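Local coordinates for probable GTP-binding protein EngB (Pyrococcus horikoshii, PDB 2CXX) that binds guanine nucleotides as a probable EngB-family GTPase and is predicted to be needed for normal cell division and septation, at residues 161-164 and 170-173. Residues are numbered along the deposited sequence; the frame is centred on the assembly and turned at random.
Sequences IPIS and NIER. With GDP (guanosine-5'-diphosphate), chain D.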
ATOM      1  N   ILE A 161      -0.540   8.337   6.682  1.00 11.56           N
ATOM      2  CA  ILE A 161      -1.842   8.484   7.324  1.00 12.11           C
ATOM      3  C   ILE A 161      -2.177   7.232   8.135  1.00 13.18           C
ATOM      4  O   ILE A 161      -2.466   6.156   7.570  1.00 12.44           O
ATOM      5  CB  ILE A 161      -2.986   8.651   6.270  1.00 13.72           C
ATOM      6  CG1 ILE A 161      -2.631   9.761   5.276  1.00 15.29           C
ATOM      7  CG2 ILE A 161      -4.316   8.937   6.985  1.00 13.66           C
ATOM      8  CD1 ILE A 161      -2.554  11.134   5.837  1.00 15.95           C
ATOM      9  N   PRO A 162      -2.098   7.332   9.464  1.00 13.76           N
ATOM     10  CA  PRO A 162      -2.438   6.132  10.231  1.00 13.45           C
ATOM     11  C   PRO A 162      -3.963   5.877  10.255  1.00 13.13           C
ATOM     12  O   PRO A 162      -4.790   6.790  10.394  1.00 14.50           O
ATOM     13  CB  PRO A 162      -1.833   6.420  11.603  1.00 15.89           C
ATOM     14  CG  PRO A 162      -1.870   7.903  11.708  1.00 14.65           C
ATOM     15  CD  PRO A 162      -1.623   8.436  10.327  1.00 14.07           C
ATOM     16  N   ILE A 163      -4.346   4.607  10.092  1.00 13.82           N
ATOM     17  CA  ILE A 163      -5.776   4.244  10.085  1.00 12.72           C
ATOM     18  C   ILE A 163      -5.960   2.870  10.756  1.00 13.15           C
ATOM     19  O   ILE A 163      -4.984   2.161  11.042  1.00 11.69           O
ATOM     20  CB  ILE A 163      -6.289   4.049   8.613  1.00 12.86           C
ATOM     21  CG1 ILE A 163      -5.329   3.069   7.911  1.00 14.40           C
ATOM     22  CG2 ILE A 163      -6.210   5.355   7.789  1.00 13.12           C
ATOM     23  CD1 ILE A 163      -5.797   2.575   6.582  1.00 13.93           C
ATOM     24  N   SER A 164      -7.216   2.532  11.037  1.00 13.56           N
ATOM     25  CA  SER A 164      -7.552   1.153  11.409  1.00 13.68           C
ATOM     26  C   SER A 164      -8.666   0.768  10.439  1.00 14.25           C
ATOM     27  O   SER A 164      -9.789   1.211  10.595  1.00 13.50           O
ATOM     28  CB  SER A 164      -8.093   0.964  12.827  1.00 14.27           C
ATOM     29  OG  SER A 164      -8.537  -0.391  12.962  1.00 13.67           O
ATOM     30  N   ASN A 170      -9.911   7.003  11.251  1.00 19.34           N
ATOM     31  CA  ASN A 170      -9.256   7.859  10.226  1.00 20.32           C
ATOM     32  C   ASN A 170      -9.449   7.492   8.762  1.00 19.15           C
ATOM     33  O   ASN A 170      -8.720   7.998   7.905  1.00 18.28           O
ATOM     34  CB  ASN A 170      -7.743   7.965  10.492  1.00 21.34           C
ATOM     35  CG  ASN A 170      -7.437   8.462  11.883  1.00 23.76           C
ATOM     36  OD1 ASN A 170      -8.142   9.340  12.394  1.00 25.48           O
ATOM     37  ND2 ASN A 170      -6.379   7.925  12.509  1.00 22.33           N
ATOM     38  N   ILE A 171     -10.367   6.567   8.465  1.00 18.80           N
ATOM     39  CA  ILE A 171     -10.650   6.233   7.076  1.00 18.24           C
ATOM     40  C   ILE A 171     -11.134   7.461   6.329  1.00 17.84           C
ATOM     41  O   ILE A 171     -10.753   7.691   5.184  1.00 17.96           O
ATOM     42  CB  ILE A 171     -11.717   5.123   6.990  1.00 18.41           C
ATOM     43  CG1 ILE A 171     -11.154   3.869   7.644  1.00 20.81           C
ATOM     44  CG2 ILE A 171     -12.157   4.928   5.539  1.00 19.70           C
ATOM     45  CD1 ILE A 171     -10.037   3.255   6.856  1.00 21.38           C
ATOM     46  N   GLU A 172     -11.973   8.303   6.940  1.00 18.28           N
ATOM     47  CA  GLU A 172     -12.405   9.481   6.193  1.00 18.58           C
ATOM     48  C   GLU A 172     -11.236  10.417   5.907  1.00 18.47           C
ATOM     49  O   GLU A 172     -11.182  11.062   4.845  1.00 16.73           O
ATOM     50  CB  GLU A 172     -13.502  10.259   6.937  1.00 20.16           C
ATOM     51  CG  GLU A 172     -14.103  11.345   6.052  1.00 25.93           C
ATOM     52  CD  GLU A 172     -15.132  12.210   6.785  1.00 31.49           C
ATOM     53  OE1 GLU A 172     -14.720  12.983   7.685  1.00 33.95           O
ATOM     54  OE2 GLU A 172     -16.338  12.123   6.462  1.00 33.86           O
ATOM     55  N   ARG A 173     -10.291  10.510   6.840  1.00 18.15           N
ATOM     56  CA  ARG A 173      -9.145  11.387   6.600  1.00 19.70           C
ATOM     57  C   ARG A 173      -8.306  10.834   5.422  1.00 17.08           C
ATOM     58  O   ARG A 173      -7.766  11.605   4.604  1.00 13.97           O
ATOM     59  CB  ARG A 173      -8.271  11.495   7.872  1.00 22.80           C
ATOM     60  CG  ARG A 173      -9.025  11.793   9.168  1.00 30.14           C
ATOM     61  CD  ARG A 173      -8.117  12.302  10.310  1.00 32.45           C
ATOM     62  NE  ARG A 173      -7.233  13.380   9.866  1.00 35.75           N
ATOM     63  CZ  ARG A 173      -7.490  14.688   9.962  1.00 35.94           C
ATOM     64  NH1 ARG A 173      -8.625  15.124  10.506  1.00 35.71           N
ATOM     65  NH2 ARG A 173      -6.605  15.560   9.488  1.00 36.98           N
TER
HETATM   66  PB  GDP D1401      -4.692  -8.193   2.692  1.00 11.40           P
HETATM   67  O1B GDP D1401      -4.037  -9.521   2.512  1.00 11.82           O
HETATM   68  O2B GDP D1401      -3.609  -7.057   2.884  1.00 11.08           O
HETATM   69  O3B GDP D1401      -5.892  -7.871   1.826  1.00 10.03           O
HETATM   70  O3A GDP D1401      -5.320  -8.267   4.148  1.00 11.92           O
HETATM   71  PA  GDP D1401      -6.769  -8.429   4.803  1.00 12.53           P
HETATM   72  O1A GDP D1401      -7.588  -7.233   4.514  1.00 10.79           O
HETATM   73  O2A GDP D1401      -7.453  -9.751   4.295  1.00 12.51           O
HETATM   74  O5' GDP D1401      -6.483  -8.374   6.380  1.00 12.75           O
HETATM   75  C5' GDP D1401      -5.590  -9.373   6.769  1.00 12.14           C
HETATM   76  C4' GDP D1401      -5.704  -9.612   8.280  1.00 12.12           C
HETATM   77  O4' GDP D1401      -5.467  -8.332   9.016  1.00 13.55           O
HETATM   78  C3' GDP D1401      -7.034 -10.038   8.799  1.00 14.50           C
HETATM   79  O3' GDP D1401      -7.237 -11.083   9.759  1.00 16.67           O
HETATM   80  C2' GDP D1401      -7.787  -8.715   9.058  1.00 14.18           C
HETATM   81  O2' GDP D1401      -8.826  -8.934  10.086  1.00 17.69           O
HETATM   82  C1' GDP D1401      -6.666  -7.983   9.800  1.00 12.40           C
HETATM   83  N9  GDP D1401      -6.778  -6.517   9.783  1.00 13.37           N
HETATM   84  C8  GDP D1401      -7.019  -5.665   8.683  1.00 14.21           C
HETATM   85  N7  GDP D1401      -7.025  -4.437   9.075  1.00 11.33           N
HETATM   86  C5  GDP D1401      -6.795  -4.397  10.425  1.00 12.38           C
HETATM   87  C6  GDP D1401      -6.684  -3.364  11.406  1.00 15.03           C
HETATM   88  O6  GDP D1401      -6.808  -2.212  11.128  1.00 15.24           O
HETATM   89  N1  GDP D1401      -6.423  -3.712  12.728  1.00 14.83           N
HETATM   90  C2  GDP D1401      -6.285  -5.022  13.090  1.00 15.90           C
HETATM   91  N2  GDP D1401      -6.036  -5.314  14.411  1.00 13.48           N
HETATM   92  N3  GDP D1401      -6.386  -6.000  12.202  1.00 14.43           N
HETATM   93  C4  GDP D1401      -6.638  -5.726  10.872  1.00 13.24           C
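The side-chain amide of Asn170 meets the backbone carbonyl of Pro162 from above the carbonyl plane: ND2 gives a hydrogen bond to Pro162 O, 2.9 Å long and bent to 144° at the hydrogen. The donor stands 41° out of that plane, while the oxygen is tilted only modestly from the plane of the amide. CG of Asn170 lies anti to its carbonyl carbon (chi1 -55°), which carries the amide to Pro162 O, an atom that CB already approaches to 3.2 Å. Asparagine suits the place twice over, since it supplies a short donor and tolerates the positive phi of the residue just before the helix. A leucine in its place would probably leave Pro162 O without this donor and disturb the turn leading into the helix. On the backbone side of Asn170, CG2 of Ile163 rests 3.6 Å from the main-chain oxygen, Asn170 O. These residues join edge strand 160-162 to helix 171-184 of the P-loop GTPase fold, and the loop that begins at Ile163 and Ser164 is consistent with the G5 motif of these GTPases, with Ser164 placed at the guanine. Branched, apolar Ile163 and Ile171 close the interior side: CD1 of Ile171 meets CB of Ile163 at 4.2 Å, and both side chains lean on Leu17 of helix 14-22. At the nucleotide end, Ser164 OG lies 3.1 Å from O6 of GDP, its hydroxyl set anti to the backbone N; Ser164 OG is also hydrogen-bonded to Asp133 OD1 and to Phe167 N.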